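Local coordinates for protein serine protease pet (Escherichia coli, PDB 4OM9) that acts as an autotransporter enterotoxin of enteroaggregative strains, a serine protease that probably cleaves alpha-fodrin in host cells, at residues D294-L305 with F316-S327; T722-E733 with N745-I753. All coordinates share one frame; numbering follows the deposited sequence.

Interaction 1. Residues D294-L305 with F316-S327; sequences DLVFSGGGKISL and FIFDENKKYTVS
Asp-294 lays its CB and carboxylate against the CD1 methyl of Ile-317, while OD2 forms a salt bridge with Arg-106 and OD1 accepts the backbone N-H of Gly-315. Parallel pairing starts at Leu-295, whose O receives Ile-317 N at 3.0 Å; its CD1 methyl meets the edge of the Phe-316 ring. On the other face of the sheet, Val-296 lies alongside Ile-317, both side chains pointing the same way. Phe-297 has CG anti to its carbonyl carbon (chi1 -60°), which directs the ring edge at a face of Phe-316: CE2 comes 3.4 Å from CD1 of Phe-316, with the planes 75° apart in an edge-to-face pair. Phe-318, tilted obliquely beside Phe-297, completes an aromatic cluster. Past Ser-298 the chain turns through three glycines with positive phi. Gly-299 N meets Asp-319 OD2 from above the carboxylate plane (3.2 Å), and Gly-300 N donates to Tyr-324 OH (3.0 Å). That hydroxyl donates in turn to Asp-319 OD1 at 2.7 Å, so aspartate and tyrosine brace each other as they hold the turn. Gly-300 CA sits over one face of the Tyr-324 ring in a CH-pi contact, with Phe-318 CD2 over the opposite face. A second parallel ladder, shifted by two residues, then runs from Gly-301 to Leu-305; within it Ile-303 N binds Thr-325 O at 2.8 Å. Ile-303 CD1 lies over the centre of the Phe-297 ring and meets Phe-318 from the opposite direction. Two parallel ladders on different faces of the solenoid, with aromatic and aliphatic side chains between them, characterise successive coils in the right-handed parallel beta-helix of autotransporter passenger domains.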
loop_
_atom_site.group_PDB
_atom_site.type_symbol
_atom_site.label_atom_id
_atom_site.label_comp_id
_atom_site.label_asym_id
_atom_site.label_seq_id
_atom_site.Cartn_x
_atom_site.Cartn_y
_atom_site.Cartn_z
ATOM N N ASP A 294 15.709 11.634 39.771
ATOM C CA ASP A 294 15.645 12.427 38.549
ATOM C C ASP A 294 15.750 13.896 38.942
ATOM O O ASP A 294 15.202 14.320 39.969
ATOM C CB ASP A 294 14.351 12.172 37.759
ATOM C CG ASP A 294 14.176 10.714 37.375
ATOM O OD1 ASP A 294 15.119 10.122 36.795
ATOM O OD2 ASP A 294 13.089 10.148 37.679
ATOM N N LEU A 295 16.470 14.669 38.141
ATOM C CA LEU A 295 16.441 16.103 38.303
ATOM C C LEU A 295 15.304 16.613 37.446
ATOM O O LEU A 295 15.388 16.619 36.217
ATOM C CB LEU A 295 17.771 16.746 37.911
ATOM C CG LEU A 295 18.975 16.201 38.670
ATOM C CD1 LEU A 295 20.267 16.999 38.344
ATOM C CD2 LEU A 295 18.703 16.207 40.169
ATOM N N VAL A 296 14.233 17.034 38.105
ATOM C CA VAL A 296 13.024 17.468 37.425
ATOM C C VAL A 296 13.025 18.985 37.364
ATOM O O VAL A 296 12.686 19.654 38.347
ATOM C CB VAL A 296 11.771 16.954 38.139
ATOM C CG1 VAL A 296 10.519 17.313 37.364
ATOM C CG2 VAL A 296 11.863 15.448 38.325
ATOM N N PHE A 297 13.421 19.507 36.202
ATOM C CA PHE A 297 13.618 20.936 35.989
ATOM C C PHE A 297 12.327 21.645 35.636
ATOM O O PHE A 297 11.521 21.119 34.895
ATOM C CB PHE A 297 14.644 21.167 34.877
ATOM C CG PHE A 297 15.992 20.570 35.164
ATOM C CD1 PHE A 297 16.809 21.112 36.149
ATOM C CD2 PHE A 297 16.445 19.476 34.449
ATOM C CE1 PHE A 297 18.049 20.578 36.414
ATOM C CE2 PHE A 297 17.689 18.930 34.711
ATOM C CZ PHE A 297 18.492 19.479 35.702
ATOM N N SER A 298 12.140 22.850 36.157
ATOM C CA SER A 298 10.938 23.610 35.842
ATOM C C SER A 298 11.238 25.098 35.740
ATOM O O SER A 298 12.215 25.578 36.302
ATOM C CB SER A 298 9.853 23.355 36.889
ATOM O OG SER A 298 10.342 23.622 38.187
ATOM N N GLY A 299 10.400 25.813 34.997
ATOM C CA GLY A 299 10.507 27.253 34.873
ATOM C C GLY A 299 11.340 27.743 33.703
ATOM O O GLY A 299 11.346 28.935 33.403
ATOM N N GLY A 300 12.034 26.826 33.034
ATOM C CA GLY A 300 12.951 27.196 31.966
ATOM C C GLY A 300 14.269 27.674 32.557
ATOM O O GLY A 300 14.454 27.658 33.774
ATOM N N GLY A 301 15.190 28.105 31.703
ATOM C CA GLY A 301 16.445 28.656 32.180
ATOM C C GLY A 301 17.666 27.934 31.661
ATOM O O GLY A 301 17.587 27.149 30.725
ATOM N N LYS A 302 18.810 28.205 32.269
ATOM C CA LYS A 302 20.050 27.616 31.799
ATOM C C LYS A 302 20.588 26.646 32.823
ATOM O O LYS A 302 20.462 26.859 34.019
ATOM C CB LYS A 302 21.087 28.703 31.489
ATOM C CG LYS A 302 22.457 28.165 31.059
ATOM C CD LYS A 302 23.503 29.281 30.982
ATOM C CE LYS A 302 24.911 28.722 30.866
ATOM N NZ LYS A 302 25.942 29.792 30.666
ATOM N N ILE A 303 21.165 25.564 32.325
ATOM C CA ILE A 303 21.795 24.541 33.137
ATOM C C ILE A 303 23.264 24.507 32.775
ATOM O O ILE A 303 23.606 24.211 31.635
ATOM C CB ILE A 303 21.171 23.141 32.894
ATOM C CG1 ILE A 303 19.737 23.086 33.423
ATOM C CG2 ILE A 303 22.013 22.038 33.537
ATOM C CD1 ILE A 303 19.073 21.752 33.225
ATOM N N SER A 304 24.139 24.814 33.723
ATOM C CA SER A 304 25.566 24.787 33.427
ATOM C C SER A 304 26.320 23.738 34.227
ATOM O O SER A 304 26.196 23.674 35.444
ATOM C CB SER A 304 26.191 26.156 33.681
ATOM O OG SER A 304 27.564 26.116 33.356
ATOM N N LEU A 305 27.127 22.939 33.536
ATOM C CA LEU A 305 27.915 21.887 34.175
ATOM C C LEU A 305 29.388 22.306 34.294
ATOM O O LEU A 305 30.009 22.670 33.280
ATOM C CB LEU A 305 27.795 20.582 33.379
ATOM C CG LEU A 305 26.670 19.598 33.701
ATOM C CD1 LEU A 305 25.376 20.319 34.013
ATOM C CD2 LEU A 305 26.492 18.622 32.564
ATOM N N PHE A 316 17.507 13.494 33.324
ATOM C CA PHE A 316 16.900 14.820 33.190
ATOM C C PHE A 316 15.440 14.776 32.779
ATOM O O PHE A 316 15.081 14.165 31.770
ATOM C CB PHE A 316 17.658 15.674 32.162
ATOM C CG PHE A 316 19.005 16.156 32.626
ATOM C CD1 PHE A 316 19.382 16.056 33.956
ATOM C CD2 PHE A 316 19.893 16.735 31.718
ATOM C CE1 PHE A 316 20.626 16.515 34.380
ATOM C CE2 PHE A 316 21.146 17.196 32.126
ATOM C CZ PHE A 316 21.511 17.092 33.457
ATOM N N ILE A 317 14.598 15.460 33.541
ATOM C CA ILE A 317 13.198 15.564 33.192
ATOM C C ILE A 317 12.822 17.026 33.138
ATOM O O ILE A 317 13.095 17.771 34.071
ATOM C CB ILE A 317 12.299 14.820 34.198
ATOM C CG1 ILE A 317 12.590 13.315 34.172
ATOM C CG2 ILE A 317 10.815 15.114 33.933
ATOM C CD1 ILE A 317 11.649 12.468 35.121
ATOM N N PHE A 318 12.195 17.434 32.038
ATOM C CA PHE A 318 11.853 18.830 31.809
ATOM C C PHE A 318 10.354 19.002 31.746
ATOM O O PHE A 318 9.662 18.135 31.231
ATOM C CB PHE A 318 12.483 19.335 30.509
ATOM C CG PHE A 318 13.974 19.394 30.547
ATOM C CD1 PHE A 318 14.730 18.282 30.227
ATOM C CD2 PHE A 318 14.623 20.562 30.918
ATOM C CE1 PHE A 318 16.105 18.346 30.276
ATOM C CE2 PHE A 318 15.985 20.622 30.967
ATOM C CZ PHE A 318 16.727 19.518 30.646
ATOM N N ASP A 319 9.859 20.127 32.252
ATOM C CA ASP A 319 8.426 20.400 32.237
ATOM C C ASP A 319 7.987 20.849 30.849
ATOM O O ASP A 319 8.737 20.709 29.884
ATOM C CB ASP A 319 8.063 21.453 33.291
ATOM C CG ASP A 319 8.735 22.783 33.038
ATOM O OD1 ASP A 319 9.686 22.825 32.239
ATOM O OD2 ASP A 319 8.317 23.792 33.641
ATOM N N GLU A 320 6.778 21.397 30.752
ATOM C CA GLU A 320 6.173 21.713 29.457
ATOM C C GLU A 320 6.293 23.185 29.068
ATOM O O GLU A 320 6.409 24.049 29.928
ATOM C CB GLU A 320 4.696 21.306 29.461
ATOM C CG GLU A 320 4.464 19.842 29.779
ATOM C CD GLU A 320 2.988 19.491 29.874
ATOM O OE1 GLU A 320 2.192 20.359 30.292
ATOM O OE2 GLU A 320 2.619 18.347 29.528
ATOM N N ASN A 321 6.266 23.452 27.763
ATOM C CA ASN A 321 6.215 24.814 27.225
ATOM C C ASN A 321 7.342 25.743 27.700
ATOM O O ASN A 321 7.122 26.942 27.871
ATOM C CB ASN A 321 4.865 25.473 27.556
ATOM C CG ASN A 321 3.667 24.668 27.051
ATOM O OD1 ASN A 321 3.603 24.283 25.876
ATOM N ND2 ASN A 321 2.714 24.403 27.946
ATOM N N LYS A 322 8.546 25.210 27.904
ATOM C CA LYS A 322 9.658 26.059 28.335
ATOM C C LYS A 322 10.934 25.844 27.521
ATOM O O LYS A 322 11.143 24.791 26.929
ATOM C CB LYS A 322 9.958 25.836 29.821
ATOM C CG LYS A 322 8.761 26.013 30.738
ATOM C CD LYS A 322 8.343 27.463 30.870
ATOM C CE LYS A 322 7.097 27.571 31.742
ATOM N NZ LYS A 322 6.890 28.937 32.315
ATOM N N LYS A 323 11.786 26.861 27.517
ATOM C CA LYS A 323 13.080 26.817 26.841
ATOM C C LYS A 323 14.237 26.594 27.835
ATOM O O LYS A 323 14.335 27.273 28.842
ATOM C CB LYS A 323 13.295 28.114 26.050
ATOM C CG LYS A 323 14.617 28.190 25.305
ATOM C CD LYS A 323 14.839 26.949 24.437
ATOM C CE LYS A 323 15.637 27.274 23.182
ATOM N NZ LYS A 323 17.005 27.765 23.451
ATOM N N TYR A 324 15.100 25.628 27.533
ATOM C CA TYR A 324 16.262 25.301 28.359
ATOM C C TYR A 324 17.543 25.234 27.538
ATOM O O TYR A 324 17.525 24.836 26.376
ATOM C CB TYR A 324 16.079 23.955 29.058
ATOM C CG TYR A 324 14.999 23.923 30.106
ATOM C CD1 TYR A 324 13.680 23.620 29.766
ATOM C CD2 TYR A 324 15.297 24.169 31.442
ATOM C CE1 TYR A 324 12.688 23.575 30.731
ATOM C CE2 TYR A 324 14.317 24.125 32.410
ATOM C CZ TYR A 324 13.014 23.832 32.053
ATOM O OH TYR A 324 12.039 23.802 33.017
ATOM N N THR A 325 18.659 25.601 28.153
ATOM C CA THR A 325 19.958 25.367 27.545
ATOM C C THR A 325 20.815 24.564 28.524
ATOM O O THR A 325 20.715 24.739 29.735
ATOM C CB THR A 325 20.651 26.685 27.161
ATOM O OG1 THR A 325 19.867 27.371 26.175
ATOM C CG2 THR A 325 22.019 26.416 26.574
ATOM N N VAL A 326 21.610 23.643 27.992
ATOM C CA VAL A 326 22.558 22.872 28.775
ATOM C C VAL A 326 23.948 23.146 28.228
ATOM O O VAL A 326 24.265 22.790 27.088
ATOM C CB VAL A 326 22.278 21.370 28.725
ATOM C CG1 VAL A 326 23.310 20.612 29.538
ATOM C CG2 VAL A 326 20.844 21.057 29.203
ATOM N N SER A 327 24.774 23.789 29.041
ATOM C CA SER A 327 26.071 24.271 28.586
ATOM C C SER A 327 27.194 23.837 29.506
ATOM O O SER A 327 26.974 23.545 30.679
ATOM C CB SER A 327 26.074 25.799 28.489
ATOM O OG SER A 327 25.105 26.260 27.571
#

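Interaction 2. Residues T722-E733 with N745-I753; sequences TPSMFYAAGGYE and NQASVTGDI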
loop_
_atom_site.group_PDB
_atom_site.type_symbol
_atom_site.label_atom_id
_atom_site.label_comp_id
_atom_site.label_asym_id
_atom_site.label_seq_id
_atom_site.Cartn_x
_atom_site.Cartn_y
_atom_site.Cartn_z
ATOM N N THR A 722 -17.477 16.732 -21.803
ATOM C CA THR A 722 -16.410 15.962 -22.449
ATOM C C THR A 722 -15.843 16.629 -23.713
ATOM O O THR A 722 -16.579 16.880 -24.661
ATOM C CB THR A 722 -16.896 14.555 -22.857
ATOM O OG1 THR A 722 -17.899 14.678 -23.871
ATOM C CG2 THR A 722 -17.471 13.794 -21.670
ATOM N N PRO A 723 -14.535 16.940 -23.719
ATOM C CA PRO A 723 -13.853 17.250 -24.981
ATOM C C PRO A 723 -13.167 16.020 -25.589
ATOM O O PRO A 723 -12.889 15.051 -24.879
ATOM C CB PRO A 723 -12.826 18.308 -24.570
ATOM C CG PRO A 723 -12.492 17.955 -23.179
ATOM C CD PRO A 723 -13.779 17.446 -22.560
ATOM N N SER A 724 -12.889 16.078 -26.888
ATOM C CA SER A 724 -12.419 14.918 -27.649
ATOM C C SER A 724 -10.902 14.824 -27.730
ATOM O O SER A 724 -10.201 15.667 -27.175
ATOM C CB SER A 724 -13.002 14.962 -29.062
ATOM O OG SER A 724 -12.043 14.553 -30.022
ATOM N N MET A 725 -10.400 13.792 -28.412
ATOM C CA MET A 725 -8.957 13.632 -28.652
ATOM C C MET A 725 -8.634 12.529 -29.691
ATOM O O MET A 725 -9.542 11.932 -30.266
ATOM C CB MET A 725 -8.229 13.358 -27.329
ATOM C CG MET A 725 -9.019 12.601 -26.271
ATOM S SD MET A 725 -8.999 10.829 -26.536
ATOM C CE MET A 725 -10.368 10.609 -27.674
ATOM N N PHE A 726 -7.350 12.265 -29.938
ATOM C CA PHE A 726 -6.953 11.325 -30.998
ATOM C C PHE A 726 -6.198 10.086 -30.517
ATOM O O PHE A 726 -5.517 10.110 -29.500
ATOM C CB PHE A 726 -6.060 12.010 -32.042
ATOM C CG PHE A 726 -6.401 13.443 -32.313
ATOM C CD1 PHE A 726 -7.687 13.819 -32.659
ATOM C CD2 PHE A 726 -5.414 14.418 -32.245
ATOM C CE1 PHE A 726 -7.982 15.142 -32.915
ATOM C CE2 PHE A 726 -5.706 15.741 -32.499
ATOM C CZ PHE A 726 -6.988 16.104 -32.833
ATOM N N TYR A 727 -6.291 9.013 -31.294
ATOM C CA TYR A 727 -5.446 7.845 -31.084
ATOM C C TYR A 727 -4.832 7.395 -32.398
ATOM O O TYR A 727 -5.522 6.835 -33.250
ATOM C CB TYR A 727 -6.233 6.689 -30.473
ATOM C CG TYR A 727 -6.945 7.029 -29.194
ATOM C CD1 TYR A 727 -6.280 6.992 -27.973
ATOM C CD2 TYR A 727 -8.288 7.382 -29.206
ATOM C CE1 TYR A 727 -6.933 7.306 -26.801
ATOM C CE2 TYR A 727 -8.951 7.684 -28.048
ATOM C CZ TYR A 727 -8.273 7.649 -26.845
ATOM O OH TYR A 727 -8.946 7.965 -25.684
ATOM N N ALA A 728 -3.536 7.637 -32.564
ATOM C CA ALA A 728 -2.816 7.141 -33.727
ATOM C C ALA A 728 -1.886 6.005 -33.320
ATOM O O ALA A 728 -1.187 6.094 -32.301
ATOM C CB ALA A 728 -2.029 8.260 -34.393
ATOM N N ALA A 729 -1.901 4.935 -34.105
ATOM C CA ALA A 729 -0.917 3.870 -33.974
ATOM C C ALA A 729 -0.399 3.500 -35.357
ATOM O O ALA A 729 -1.029 2.728 -36.077
ATOM C CB ALA A 729 -1.513 2.661 -33.277
ATOM N N GLY A 730 0.740 4.073 -35.726
ATOM C CA GLY A 730 1.325 3.874 -37.037
ATOM C C GLY A 730 1.519 2.413 -37.388
ATOM O O GLY A 730 1.361 2.022 -38.547
ATOM N N GLY A 731 1.853 1.606 -36.384
ATOM C CA GLY A 731 2.120 0.191 -36.584
ATOM C C GLY A 731 0.867 -0.648 -36.425
ATOM O O GLY A 731 0.924 -1.885 -36.420
ATOM N N TYR A 732 -0.263 0.044 -36.293
ATOM C CA TYR A 732 -1.586 -0.562 -36.175
ATOM C C TYR A 732 -1.785 -1.167 -34.786
ATOM O O TYR A 732 -0.869 -1.184 -33.957
ATOM C CB TYR A 732 -1.834 -1.656 -37.244
ATOM C CG TYR A 732 -1.297 -1.421 -38.656
ATOM C CD1 TYR A 732 -1.008 -0.143 -39.133
ATOM C CD2 TYR A 732 -1.098 -2.499 -39.518
ATOM C CE1 TYR A 732 -0.516 0.049 -40.414
ATOM C CE2 TYR A 732 -0.614 -2.313 -40.800
ATOM C CZ TYR A 732 -0.322 -1.039 -41.243
ATOM O OH TYR A 732 0.157 -0.853 -42.519
ATOM N N GLU A 733 -2.998 -1.648 -34.529
ATOM C CA GLU A 733 -3.264 -2.438 -33.335
ATOM C C GLU A 733 -3.625 -3.860 -33.726
ATOM O O GLU A 733 -4.222 -4.096 -34.783
ATOM C CB GLU A 733 -4.372 -1.818 -32.483
ATOM C CG GLU A 733 -5.354 -0.966 -33.229
ATOM C CD GLU A 733 -5.159 0.515 -32.968
ATOM O OE1 GLU A 733 -4.735 0.889 -31.842
ATOM O OE2 GLU A 733 -5.439 1.308 -33.906
ATOM N N ASN A 745 -17.310 7.749 -27.460
ATOM C CA ASN A 745 -17.340 9.060 -26.812
ATOM C C ASN A 745 -16.302 10.045 -27.329
ATOM O O ASN A 745 -15.356 10.372 -26.627
ATOM C CB ASN A 745 -17.170 8.902 -25.301
ATOM C CG ASN A 745 -18.490 8.695 -24.586
ATOM O OD1 ASN A 745 -18.996 7.574 -24.500
ATOM N ND2 ASN A 745 -19.060 9.779 -24.071
ATOM N N GLN A 746 -16.498 10.519 -28.554
ATOM C CA GLN A 746 -15.626 11.522 -29.166
ATOM C C GLN A 746 -14.178 11.045 -29.223
ATOM O O GLN A 746 -13.251 11.728 -28.785
ATOM C CB GLN A 746 -15.752 12.854 -28.427
ATOM C CG GLN A 746 -17.065 13.565 -28.736
ATOM C CD GLN A 746 -17.316 14.761 -27.852
ATOM O OE1 GLN A 746 -16.540 15.048 -26.945
ATOM N NE2 GLN A 746 -18.404 15.470 -28.113
ATOM N N ALA A 747 -14.015 9.848 -29.774
ATOM C CA ALA A 747 -12.719 9.250 -30.021
ATOM C C ALA A 747 -12.442 9.196 -31.520
ATOM O O ALA A 747 -13.263 8.702 -32.284
ATOM C CB ALA A 747 -12.663 7.859 -29.427
ATOM N N SER A 748 -11.285 9.696 -31.934
ATOM C CA SER A 748 -10.869 9.607 -33.328
ATOM C C SER A 748 -9.649 8.697 -33.455
ATOM O O SER A 748 -8.556 9.062 -33.048
ATOM C CB SER A 748 -10.567 10.994 -33.886
ATOM O OG SER A 748 -10.062 10.903 -35.203
ATOM N N VAL A 749 -9.847 7.514 -34.026
ATOM C CA VAL A 749 -8.849 6.451 -33.991
ATOM C C VAL A 749 -8.248 6.155 -35.358
ATOM O O VAL A 749 -8.950 5.736 -36.278
ATOM C CB VAL A 749 -9.460 5.150 -33.446
ATOM C CG1 VAL A 749 -8.405 4.058 -33.346
ATOM C CG2 VAL A 749 -10.115 5.402 -32.109
ATOM N N THR A 750 -6.939 6.356 -35.484
ATOM C CA THR A 750 -6.248 6.094 -36.741
ATOM C C THR A 750 -5.328 4.883 -36.571
ATOM O O THR A 750 -4.802 4.645 -35.487
ATOM C CB THR A 750 -5.437 7.340 -37.212
ATOM O OG1 THR A 750 -6.322 8.454 -37.382
ATOM C CG2 THR A 750 -4.719 7.084 -38.533
ATOM N N GLY A 751 -5.154 4.108 -37.637
ATOM C CA GLY A 751 -4.242 2.979 -37.621
ATOM C C GLY A 751 -4.982 1.669 -37.759
ATOM O O GLY A 751 -5.992 1.452 -37.087
ATOM N N ASP A 752 -4.475 0.796 -38.626
ATOM C CA ASP A 752 -5.178 -0.436 -38.983
ATOM C C ASP A 752 -5.389 -1.326 -37.769
ATOM O O ASP A 752 -4.689 -1.203 -36.770
ATOM C CB ASP A 752 -4.410 -1.202 -40.064
ATOM C CG ASP A 752 -4.165 -0.370 -41.311
ATOM O OD1 ASP A 752 -5.015 0.477 -41.645
ATOM O OD2 ASP A 752 -3.116 -0.559 -41.958
ATOM N N ILE A 753 -6.373 -2.208 -37.840
ATOM C CA ILE A 753 -6.550 -3.181 -36.776
ATOM C C ILE A 753 -6.713 -4.576 -37.361
ATOM O O ILE A 753 -7.575 -4.825 -38.203
ATOM C CB ILE A 753 -7.747 -2.839 -35.862
ATOM C CG1 ILE A 753 -8.178 -4.069 -35.066
ATOM C CG2 ILE A 753 -8.904 -2.319 -36.661
ATOM C CD1 ILE A 753 -9.239 -3.773 -34.032
#
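Thr-750 N donates to Tyr-727 O over 2.7 Å in a nearly straight bond (165°), the shortest in the parallel ladder between 725-729 and 747-750. Tyr-727 N in turn binds Ser-748 O at 2.9 Å. The Tyr-727 ring presents its edge to the CB of Ala-747, and CD2 touches CG2 of Val-749; its hydroxyl is hydrogen-bonded to Thr-712 O. Met-725 CE lies 4.0 Å from CB of Ala-747, though the placement of this side chain is doubtful. Beyond a type I turn from Ala-729 to Tyr-732, pairing resumes two residues out of step, with Glu-733 N bound to Asp-752 O at 2.8 Å. Asp-752 lies side by side with Tyr-732: CB lies over the ring face, 3.6 Å from its centroid, in a CH-pi contact, and OD2 sits over the same face toward the rim, a tight, probably unfavourable contact with the pi face, the ring and carboxylate planes being 56° apart. Glu-733 OE2 approaches Gly-751 O, another acceptor, at 3.2 Å, which might disfavour a full negative charge there; Gly-751 O accepts a hydrogen bond from Tyr-790 OH. Strand 697-699 pairs with the far side of 725-729, strand 788-791 continues the stack beyond 747-750, and strand 740-744 packs against Val-749 and Ile-753.

Overall arrangement
Interaction 1 comes first along the chain and interaction 2 follows in series; they lie on opposite sides of the chain's centre, their own centres about 70 Å apart and their nearest atoms about 52 Å apart, without touching. Both join neighbouring parallel strands in the long beta-helix of the passenger domain. The 294-305 with 316-327 pair belongs to its early coils, close to the residues of the protease domain, with Arg-106 among its partners, whereas 722-733 with 745-753 sits far along the stack toward the C-terminal part. The same strand-on-strand pairing, repeated from coil to coil, thus builds the elongated stalk that carries the protease portion near one end.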